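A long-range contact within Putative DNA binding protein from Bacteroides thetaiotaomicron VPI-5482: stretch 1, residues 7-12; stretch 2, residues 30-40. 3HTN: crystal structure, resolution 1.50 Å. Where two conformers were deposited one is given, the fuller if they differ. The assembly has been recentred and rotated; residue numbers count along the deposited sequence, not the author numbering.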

ATOM      1  N   ASN A   7     -16.383 -19.391  12.770  1.00 42.24           N
ATOM      2  CA  ASN A   7     -16.257 -18.796  11.407  1.00 39.35           C
ATOM      3  C   ASN A   7     -15.778 -17.351  11.532  1.00 33.60           C
ATOM      4  O   ASN A   7     -16.390 -16.556  12.257  1.00 37.53           O
ATOM      5  CB  ASN A   7     -17.581 -18.843  10.648  1.00 42.41           C
ATOM      6  CG  ASN A   7     -17.411 -18.564   9.151  1.00 46.71           C
ATOM      7  OD1 ASN A   7     -16.597 -19.206   8.479  1.00 55.82           O
ATOM      8  ND2 ASN A   7     -18.192 -17.616   8.621  1.00 53.84           N
HETATM    9  N   MSE A   8     -14.687 -17.017  10.845  0.50 27.70           N
HETATM   10  CA  MSE A   8     -14.111 -15.673  10.916  0.50 22.82           C
HETATM   11  C   MSE A   8     -14.056 -14.910   9.591  0.50 20.80           C
HETATM   12  O   MSE A   8     -13.782 -13.715   9.595  0.50 18.80           O
HETATM   13  CB  MSE A   8     -12.715 -15.766  11.531  0.50 23.14           C
HETATM   14  CG  MSE A   8     -12.754 -16.012  13.026  0.50 21.03           C
HETATM   15 SE   MSE A   8     -10.996 -15.964  13.784  0.38 19.08          SE
HETATM   16  CE  MSE A   8     -10.363 -17.693  13.120  0.50 26.50           C
ATOM     17  N   TYR A   9     -14.333 -15.570   8.469  1.00 18.51           N
ATOM     18  CA  TYR A   9     -14.213 -14.918   7.174  1.00 19.49           C
ATOM     19  C   TYR A   9     -14.909 -15.711   6.090  1.00 18.48           C
ATOM     20  O   TYR A   9     -15.242 -16.894   6.278  1.00 18.04           O
ATOM     21  CB  TYR A   9     -12.718 -14.793   6.790  1.00 18.51           C
ATOM     22  CG  TYR A   9     -11.971 -16.090   6.920  1.00 16.97           C
ATOM     23  CD1 TYR A   9     -12.098 -17.106   5.963  1.00 17.25           C
ATOM     24  CD2 TYR A   9     -11.177 -16.340   8.039  1.00 17.98           C
ATOM     25  CE1 TYR A   9     -11.460 -18.324   6.132  1.00 21.58           C
ATOM     26  CE2 TYR A   9     -10.528 -17.553   8.206  1.00 20.44           C
ATOM     27  CZ  TYR A   9     -10.662 -18.529   7.246  1.00 17.76           C
ATOM     28  OH  TYR A   9     -10.013 -19.731   7.431  1.00 24.06           O
ATOM     29  N   SER A  10     -15.147 -15.042   4.964  0.50 18.60           N
ATOM     30  CA  SER A  10     -15.589 -15.673   3.722  0.50 17.90           C
ATOM     31  C   SER A  10     -14.573 -15.230   2.674  0.50 17.41           C
ATOM     32  O   SER A  10     -13.963 -14.159   2.802  0.50 16.06           O
ATOM     33  CB  SER A  10     -17.011 -15.263   3.344  0.50 19.77           C
ATOM     34  OG  SER A  10     -17.123 -13.870   3.128  0.50 20.70           O
ATOM     35  N   TYR A  11     -14.395 -16.033   1.632  1.00 18.46           N
ATOM     36  CA  TYR A  11     -13.376 -15.762   0.635  1.00 16.87           C
ATOM     37  C   TYR A  11     -13.757 -16.225  -0.764  1.00 16.83           C
ATOM     38  O   TYR A  11     -14.684 -17.010  -0.933  1.00 17.56           O
ATOM     39  CB  TYR A  11     -12.052 -16.407   1.047  1.00 19.13           C
ATOM     40  CG  TYR A  11     -12.118 -17.897   1.022  1.00 21.43           C
ATOM     41  CD1 TYR A  11     -12.555 -18.599   2.135  1.00 18.71           C
ATOM     42  CD2 TYR A  11     -11.744 -18.610  -0.108  1.00 20.25           C
ATOM     43  CE1 TYR A  11     -12.639 -19.967   2.124  1.00 24.58           C
ATOM     44  CE2 TYR A  11     -11.827 -19.991  -0.132  1.00 26.07           C
ATOM     45  CZ  TYR A  11     -12.278 -20.657   0.994  1.00 24.83           C
ATOM     46  OH  TYR A  11     -12.352 -22.023   0.998  1.00 30.28           O
ATOM     47  N   LYS A  12     -13.016 -15.716  -1.748  1.00 17.09           N
ATOM     48  CA  LYS A  12     -13.124 -16.146  -3.129  1.00 16.23           C
ATOM     49  C   LYS A  12     -11.731 -16.354  -3.697  1.00 16.18           C
ATOM     50  O   LYS A  12     -10.912 -15.459  -3.663  1.00 19.56           O
ATOM     51  CB  LYS A  12     -13.876 -15.112  -3.969  1.00 16.94           C
ATOM     52  CG  LYS A  12     -14.074 -15.498  -5.421  1.00 20.50           C
ATOM     53  CD  LYS A  12     -14.854 -14.405  -6.131  1.00 22.62           C
ATOM     54  CE  LYS A  12     -15.070 -14.756  -7.585  1.00 23.99           C
ATOM     55  NZ  LYS A  12     -15.847 -16.022  -7.740  1.00 26.77           N
TER
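Stretch 2 30-40: KALNAFCKEKG

Stretch 2 lies as an α-helix across the strand that begins at Tyr 9 and runs on past Lys 12, the axes 10.1 Å apart at closest approach and the N-to-C directions 49° apart. The helix, already under way before Lys 30, keeps regular i to i+4 bonds. Lys 30, fully extended (t at all four chi angles), runs past the selenomethionine Met 8, its CE 4.0 Å from Met 8 SE. Ala 31 points toward stretch 1; its CA lies 5.8 Å from Met 8 CA, the nearest CA pair, and its CB lies 4.0 Å from Met 8 CB. Leu 32 points away and Asn 33 sideways, neither making contact. One turn after Ala 31, Ala 34 again points toward stretch 1, its CB 3.4 Å from Met 8 CE and 4.2 Å from Tyr 9 CE2, at the edge of that ring. Phe 35 leaves the backbone sideways with chi1 t and presents its ring edge to the faces of two tyrosines. Its CD1 is 3.5 Å from Tyr 9 CE1 (centroids 5.3 Å apart, planes at 83°), and its CE1 is 3.7 Å from Tyr 11 CG (centroids 5.5 Å apart, planes at 67°). Tyr 9 and Tyr 11, both chi1 p, point toward the helix, while Ser 10 between them points away, in the usual alternation of a strand. Cys 36 points away; Lys 37 starts sideways and its end leads away. Glu 38 accepts a very short hydrogen bond, Tyr 9 OH to Glu 38 OE1 at 2.4 Å; water 1 joins Glu 38 OE2 (2.6 Å) to Tyr 11 OH (3.0 Å). Lys 39 NZ donates to Tyr 11 OH at 2.6 Å. Gly 40, with positive phi, closes the last turn in a Schellman motif, beyond reach of the strand.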

ATOM      1  N   LYS A  30      -5.811 -12.437  13.870  1.00 15.10           N
ATOM      2  CA  LYS A  30      -6.194 -13.809  14.163  1.00 17.66           C
ATOM      3  C   LYS A  30      -6.876 -14.442  12.941  1.00 15.01           C
ATOM      4  O   LYS A  30      -6.579 -15.572  12.570  1.00 17.56           O
ATOM      5  CB  LYS A  30      -7.154 -13.834  15.354  1.00 18.42           C
ATOM      6  CG  LYS A  30      -7.578 -15.228  15.863  1.00 22.46           C
ATOM      7  CD  LYS A  30      -8.639 -15.115  16.941  1.00 25.47           C
ATOM      8  CE  LYS A  30      -9.239 -16.485  17.285  1.00 30.53           C
ATOM      9  NZ  LYS A  30     -10.351 -16.378  18.294  1.00 35.55           N
ATOM     10  N   ALA A  31      -7.801 -13.710  12.336  1.00 15.34           N
ATOM     11  CA  ALA A  31      -8.523 -14.212  11.180  1.00 14.05           C
ATOM     12  C   ALA A  31      -7.602 -14.460   9.994  1.00 16.55           C
ATOM     13  O   ALA A  31      -7.690 -15.490   9.326  1.00 15.77           O
ATOM     14  CB  ALA A  31      -9.667 -13.270  10.791  1.00 16.88           C
ATOM     15  N   LEU A  32      -6.723 -13.515   9.714  1.00 15.88           N
ATOM     16  CA  LEU A  32      -5.786 -13.702   8.593  1.00 15.76           C
ATOM     17  C   LEU A  32      -4.853 -14.865   8.832  1.00 16.09           C
ATOM     18  O   LEU A  32      -4.548 -15.619   7.892  1.00 16.92           O
ATOM     19  CB  LEU A  32      -5.012 -12.424   8.296  1.00 15.37           C
ATOM     20  CG  LEU A  32      -5.840 -11.281   7.715  1.00 17.05           C
ATOM     21  CD1 LEU A  32      -5.089  -9.955   7.807  1.00 18.57           C
ATOM     22  CD2 LEU A  32      -6.266 -11.521   6.247  1.00 17.65           C
ATOM     23  N   ASN A  33      -4.378 -15.022  10.065  0.50 16.84           N
ATOM     24  CA  ASN A  33      -3.543 -16.174  10.412  0.50 16.88           C
ATOM     25  C   ASN A  33      -4.291 -17.459  10.119  0.50 15.54           C
ATOM     26  O   ASN A  33      -3.787 -18.339   9.416  0.50 13.86           O
ATOM     27  CB  ASN A  33      -3.116 -16.144  11.893  0.50 18.02           C
ATOM     28  CG  ASN A  33      -1.888 -15.291  12.135  0.50 18.57           C
ATOM     29  OD1 ASN A  33      -0.769 -15.692  11.820  0.50 22.97           O
ATOM     30  ND2 ASN A  33      -2.086 -14.126  12.719  0.50 21.60           N
ATOM     31  N   ALA A  34      -5.526 -17.525  10.608  1.00 15.36           N
ATOM     32  CA  ALA A  34      -6.372 -18.710  10.445  1.00 15.35           C
ATOM     33  C   ALA A  34      -6.631 -19.027   8.965  1.00 17.53           C
ATOM     34  O   ALA A  34      -6.613 -20.203   8.561  1.00 17.04           O
ATOM     35  CB  ALA A  34      -7.686 -18.506  11.183  1.00 17.41           C
ATOM     36  N   PHE A  35      -6.841 -17.983   8.164  1.00 15.37           N
ATOM     37  CA  PHE A  35      -7.024 -18.154   6.742  1.00 14.74           C
ATOM     38  C   PHE A  35      -5.810 -18.790   6.071  1.00 14.01           C
ATOM     39  O   PHE A  35      -5.934 -19.738   5.327  1.00 16.39           O
ATOM     40  CB  PHE A  35      -7.303 -16.812   6.076  1.00 16.84           C
ATOM     41  CG  PHE A  35      -7.507 -16.953   4.626  1.00 16.97           C
ATOM     42  CD1 PHE A  35      -8.698 -17.431   4.163  1.00 18.35           C
ATOM     43  CD2 PHE A  35      -6.481 -16.700   3.725  1.00 15.92           C
ATOM     44  CE1 PHE A  35      -8.894 -17.642   2.822  1.00 19.39           C
ATOM     45  CE2 PHE A  35      -6.664 -16.929   2.400  1.00 17.40           C
ATOM     46  CZ  PHE A  35      -7.878 -17.378   1.943  1.00 16.50           C
ATOM     47  N   CYS A  36      -4.640 -18.227   6.331  1.00 15.03           N
ATOM     48  CA  CYS A  36      -3.408 -18.724   5.752  1.00 16.30           C
ATOM     49  C   CYS A  36      -3.138 -20.153   6.193  1.00 16.11           C
ATOM     50  O   CYS A  36      -2.665 -20.974   5.405  1.00 16.78           O
ATOM     51  CB  CYS A  36      -2.225 -17.833   6.128  1.00 17.27           C
ATOM     52  SG  CYS A  36      -2.301 -16.183   5.424  1.00 19.27           S
ATOM     53  N   LYS A  37      -3.421 -20.437   7.457  1.00 18.26           N
ATOM     54  CA  LYS A  37      -3.261 -21.790   7.968  1.00 19.53           C
ATOM     55  C   LYS A  37      -4.213 -22.740   7.233  1.00 20.80           C
ATOM     56  O   LYS A  37      -3.798 -23.802   6.754  1.00 21.26           O
ATOM     57  CB  LYS A  37      -3.511 -21.827   9.473  1.00 19.96           C
ATOM     58  CG  LYS A  37      -3.352 -23.220  10.079  1.00 23.25           C
ATOM     59  CD  LYS A  37      -3.414 -23.215  11.594  1.00 24.35           C
ATOM     60  CE  LYS A  37      -3.441 -24.656  12.128  1.00 31.78           C
ATOM     61  NZ  LYS A  37      -3.422 -24.685  13.617  1.00 38.09           N
ATOM     62  N   GLU A  38      -5.487 -22.360   7.133  1.00 19.88           N
ATOM     63  CA  GLU A  38      -6.486 -23.187   6.447  1.00 18.54           C
ATOM     64  C   GLU A  38      -6.067 -23.506   5.010  1.00 19.43           C
ATOM     65  O   GLU A  38      -6.243 -24.642   4.541  1.00 20.52           O
ATOM     66  CB  GLU A  38      -7.857 -22.490   6.410  1.00 19.33           C
ATOM     67  CG  GLU A  38      -8.922 -23.312   5.666  1.00 20.25           C
ATOM     68  CD  GLU A  38     -10.278 -22.616   5.435  1.00 25.87           C
ATOM     69  OE1 GLU A  38     -10.503 -21.477   5.898  1.00 34.74           O
ATOM     70  OE2 GLU A  38     -11.142 -23.261   4.779  1.00 35.66           O
ATOM     71  N   LYS A  39      -5.531 -22.511   4.315  1.00 18.33           N
ATOM     72  CA  LYS A  39      -5.160 -22.655   2.910  1.00 16.82           C
ATOM     73  C   LYS A  39      -3.725 -23.123   2.703  1.00 18.43           C
ATOM     74  O   LYS A  39      -3.310 -23.315   1.561  1.00 20.90           O
ATOM     75  CB  LYS A  39      -5.437 -21.359   2.142  1.00 16.73           C
ATOM     76  CG  LYS A  39      -6.913 -20.955   2.131  1.00 19.09           C
ATOM     77  CD  LYS A  39      -7.763 -22.028   1.443  1.00 23.55           C
ATOM     78  CE  LYS A  39      -9.198 -21.674   1.316  1.00 24.41           C
ATOM     79  NZ  LYS A  39      -9.939 -22.804   0.652  1.00 25.17           N
ATOM     80  N   GLY A  40      -3.002 -23.387   3.785  1.00 17.44           N
ATOM     81  CA  GLY A  40      -1.635 -23.892   3.701  1.00 18.94           C
ATOM     82  C   GLY A  40      -0.689 -22.944   2.996  1.00 20.05           C
ATOM     83  O   GLY A  40       0.212 -23.389   2.290  1.00 20.22           O
TER
HETATM   84  O   HOH W   1     -13.443 -23.037   3.621  1.00 50.03           O